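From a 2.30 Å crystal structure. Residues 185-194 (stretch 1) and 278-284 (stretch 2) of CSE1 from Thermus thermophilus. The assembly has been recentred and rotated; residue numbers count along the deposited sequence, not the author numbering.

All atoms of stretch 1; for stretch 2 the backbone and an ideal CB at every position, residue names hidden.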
# COMPACT_ATOMS: atom_id res chain seq x y z
N PRO A 185 -0.55 -10.89 5.80
CA PRO A 185 -1.86 -10.47 5.25
C PRO A 185 -1.82 -9.46 4.11
O PRO A 185 -2.70 -9.49 3.25
CB PRO A 185 -2.57 -9.84 6.45
CG PRO A 185 -1.90 -10.39 7.64
CD PRO A 185 -0.47 -10.68 7.25
N VAL A 186 -0.87 -8.53 4.10
CA VAL A 186 -0.83 -7.57 3.02
C VAL A 186 0.44 -7.65 2.19
O VAL A 186 0.86 -6.68 1.61
CB VAL A 186 -1.10 -6.10 3.51
CG1 VAL A 186 -2.60 -5.93 3.82
CG2 VAL A 186 -0.22 -5.75 4.71
N ALA A 187 1.02 -8.84 2.11
CA ALA A 187 2.18 -9.07 1.24
C ALA A 187 1.95 -8.65 -0.22
O ALA A 187 2.86 -8.11 -0.86
CB ALA A 187 2.60 -10.53 1.30
N ARG A 188 0.74 -8.90 -0.73
CA ARG A 188 0.44 -8.74 -2.16
C ARG A 188 -0.30 -7.45 -2.56
O ARG A 188 -0.03 -6.89 -3.61
CB ARG A 188 -0.38 -9.93 -2.69
CG ARG A 188 0.13 -11.31 -2.31
CD ARG A 188 1.56 -11.49 -2.81
NE ARG A 188 2.19 -12.69 -2.25
CZ ARG A 188 3.37 -13.17 -2.63
NH1 ARG A 188 4.09 -12.57 -3.58
NH2 ARG A 188 3.83 -14.25 -2.05
N PRO A 189 -1.29 -7.02 -1.75
CA PRO A 189 -2.16 -6.00 -2.32
C PRO A 189 -1.59 -4.63 -2.16
O PRO A 189 -0.76 -4.39 -1.28
CB PRO A 189 -3.45 -6.12 -1.49
CG PRO A 189 -2.98 -6.68 -0.18
CD PRO A 189 -1.82 -7.57 -0.49
N ALA A 190 -2.05 -3.73 -3.02
CA ALA A 190 -1.73 -2.33 -2.90
C ALA A 190 -2.60 -1.73 -1.80
O ALA A 190 -3.78 -2.02 -1.73
CB ALA A 190 -2.04 -1.65 -4.22
N LEU A 191 -2.02 -0.92 -0.93
CA LEU A 191 -2.79 -0.35 0.18
C LEU A 191 -3.21 1.10 -0.10
O LEU A 191 -2.37 1.94 -0.46
CB LEU A 191 -1.99 -0.41 1.47
CG LEU A 191 -1.58 -1.85 1.84
CD1 LEU A 191 -0.79 -1.86 3.17
CD2 LEU A 191 -2.80 -2.78 1.92
N PHE A 192 -4.50 1.39 0.06
CA PHE A 192 -5.02 2.74 -0.11
C PHE A 192 -5.02 3.52 1.20
O PHE A 192 -5.72 3.16 2.16
CB PHE A 192 -6.42 2.74 -0.73
CG PHE A 192 -6.44 2.26 -2.14
CD1 PHE A 192 -6.27 0.92 -2.43
CD2 PHE A 192 -6.60 3.16 -3.19
CE1 PHE A 192 -6.29 0.47 -3.74
CE2 PHE A 192 -6.61 2.71 -4.52
CZ PHE A 192 -6.46 1.37 -4.79
N LEU A 193 -4.24 4.59 1.22
CA LEU A 193 -4.13 5.41 2.42
C LEU A 193 -4.42 6.87 2.15
O LEU A 193 -3.51 7.64 1.87
CB LEU A 193 -2.73 5.26 3.04
CG LEU A 193 -2.54 6.07 4.32
CD1 LEU A 193 -2.93 5.22 5.54
CD2 LEU A 193 -1.10 6.59 4.43
N PRO A 194 -5.69 7.27 2.22
CA PRO A 194 -6.02 8.69 2.10
C PRO A 194 -5.24 9.49 3.14
O PRO A 194 -4.97 9.00 4.24
CB PRO A 194 -7.51 8.73 2.42
CG PRO A 194 -7.99 7.40 2.03
CD PRO A 194 -6.89 6.44 2.40
N UNK A 278 -12.38 -8.45 4.00
CA UNK A 278 -11.48 -7.72 3.13
C UNK A 278 -10.88 -6.58 3.94
O UNK A 278 -11.60 -5.83 4.58
CB UNK A 278 -12.20 -7.20 1.88
N UNK A 279 -9.57 -6.47 3.92
CA UNK A 279 -8.90 -5.39 4.63
C UNK A 279 -9.38 -4.03 4.08
O UNK A 279 -9.55 -3.85 2.88
CB UNK A 279 -7.38 -5.53 4.50
N UNK A 280 -9.66 -3.07 4.98
CA UNK A 280 -10.14 -1.74 4.57
C UNK A 280 -9.22 -1.05 3.56
O UNK A 280 -9.69 -0.24 2.79
CB UNK A 280 -10.29 -0.85 5.80
N UNK A 281 -7.92 -1.35 3.57
CA UNK A 281 -7.02 -0.63 2.67
C UNK A 281 -6.90 -1.29 1.30
O UNK A 281 -6.18 -0.80 0.42
CB UNK A 281 -5.63 -0.52 3.31
N UNK A 282 -7.61 -2.40 1.12
CA UNK A 282 -7.43 -3.22 -0.05
C UNK A 282 -8.60 -3.09 -1.00
O UNK A 282 -9.75 -3.11 -0.56
CB UNK A 282 -7.23 -4.68 0.35
N UNK A 283 -8.32 -2.97 -2.29
CA UNK A 283 -9.34 -2.87 -3.33
C UNK A 283 -9.36 -4.13 -4.21
O UNK A 283 -8.41 -4.90 -4.24
CB UNK A 283 -9.10 -1.63 -4.19
N UNK A 284 -10.45 -4.34 -4.93
CA UNK A 284 -10.54 -5.54 -5.76
C UNK A 284 -11.07 -5.22 -7.15
O UNK A 284 -11.71 -4.18 -7.37
CB UNK A 284 -11.44 -6.58 -5.09

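At position 278 the ideal CB has nothing of stretch 1 within 5.5 Å, so this contact sets no rule and almost any side chain could stand here. The deposited residue is Arg278, whose long chain serves its own stretch: Arg278 NH1 donates to the backbone O of 282 at 3.1 Å.

Position 279 points its CA-to-CB bond toward stretch 1, but what it meets is modest: the ideal CB lies 4.8 Å from Val186 CG1. Phi and psi of -60° and 137° are extended, and the chain turns just after: the carbonyl O of 279 accepts from the backbone N of 282 at 3.0 Å, closing a type I beta turn. The apolar neighbour would accept a small or branched aliphatic group; the turn favours a short acceptor such as Asp, Asn, Ser or Thr, able to reach a free backbone NH. It is Asp279, and Asp279 OD1 accepts a hydrogen bond from the backbone N of 281 at 2.8 Å. Toward stretch 1 it has just a loose approach, OD2 to Val186 CG1 at 4.3 Å.

Position 280 points sideways, with no atom of stretch 1 within 5.5 Å of its ideal CB. Its phi of -55° and psi of -28° suit the second residue of a type I turn, where proline is a classic choice, though Glu, Ser or Lys would also be plausible. Pro280 occupies it.

Position 281 is where the CA atoms of the two stretches come closest, the CA of 281 lying 4.8 Å from Phe192 CA. Its carbonyl O receives Phe192 N at 2.8 Å and nearly straight, 168° at the hydrogen, while Leu191 CA adds a CA-H...O contact to the same atom O of 281 at 3.4 Å. Both interactions use the backbone O of 281, so neither depends directly on the side chain chosen there. The CB points sideways, 3.9 Å from Leu191 CD2, and beyond it Leu193 offers further apolar surface. A sizeable apolar side chain would suit, Leu perhaps, or Met where a longer reach helps. Met281 does so with chi angles m, t, t: its CB packs on Leu191 CD2 at 3.9 Å, and the extended chain carries CE to 3.9 Å from Leu193 CD1. It gives up more surface to stretch 1 than any other residue here.

At 282 the ideal CB sits 4.4 Å from Pro189 CB and 5.1 Å from Leu191 CD2, with Val186 nearby. The extended backbone and apolar surroundings suit a beta-branched residue, Val or Ile, with Thr less apt. Val282 uses CG2 as a wedge: it lies 3.7 Å from Pro189 CG, 3.9 Å from Leu191 CD2 and 4.4 Å from Val186 CG1.

Position 283 points toward stretch 1 with its ideal CB already 3.5 Å from Phe192 CE1. That leaves little room in the direction of the ring and favours a small residue, Ala, Ser or Gly. Ala283 sets its CB 3.6 Å from Phe192 CE1. Its backbone N also donates to water 1 at 2.9 Å, and that water donates to Ala190 O at 2.6 Å, bridging the stretches.

Position 284 has left stretch 1 behind, so many residues would suit; it is Gln284.

Stretch 2 278-284: RDPMVAQ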
# COMPACT_ATOMS: atom_id res chain seq x y z
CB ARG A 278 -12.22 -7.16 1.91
CG ARG A 278 -11.38 -6.23 1.03
CD ARG A 278 -12.11 -5.86 -0.28
NE ARG A 278 -13.43 -5.28 -0.03
CZ ARG A 278 -13.74 -4.01 -0.27
NH1 ARG A 278 -12.83 -3.21 -0.79
NH2 ARG A 278 -14.95 -3.55 -0.02
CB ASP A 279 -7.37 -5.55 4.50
CG ASP A 279 -6.60 -4.56 5.34
OD1 ASP A 279 -6.63 -3.37 4.96
OD2 ASP A 279 -5.95 -4.97 6.34
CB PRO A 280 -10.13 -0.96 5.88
CG PRO A 280 -10.35 -2.00 6.94
CD PRO A 280 -9.63 -3.24 6.44
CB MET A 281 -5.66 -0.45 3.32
CG MET A 281 -5.69 0.58 4.46
SD MET A 281 -4.12 0.59 5.37
CE MET A 281 -4.50 1.80 6.66
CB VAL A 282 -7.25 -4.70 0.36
CG1 VAL A 282 -7.31 -5.62 -0.84
CG2 VAL A 282 -5.95 -4.88 1.15
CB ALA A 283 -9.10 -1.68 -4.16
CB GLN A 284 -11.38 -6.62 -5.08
CG GLN A 284 -10.67 -7.34 -3.94
CD GLN A 284 -11.55 -8.38 -3.25
OE1 GLN A 284 -12.74 -8.16 -3.05
NE2 GLN A 284 -10.96 -9.53 -2.92
O HOH W 1 -5.62 -3.15 -3.21
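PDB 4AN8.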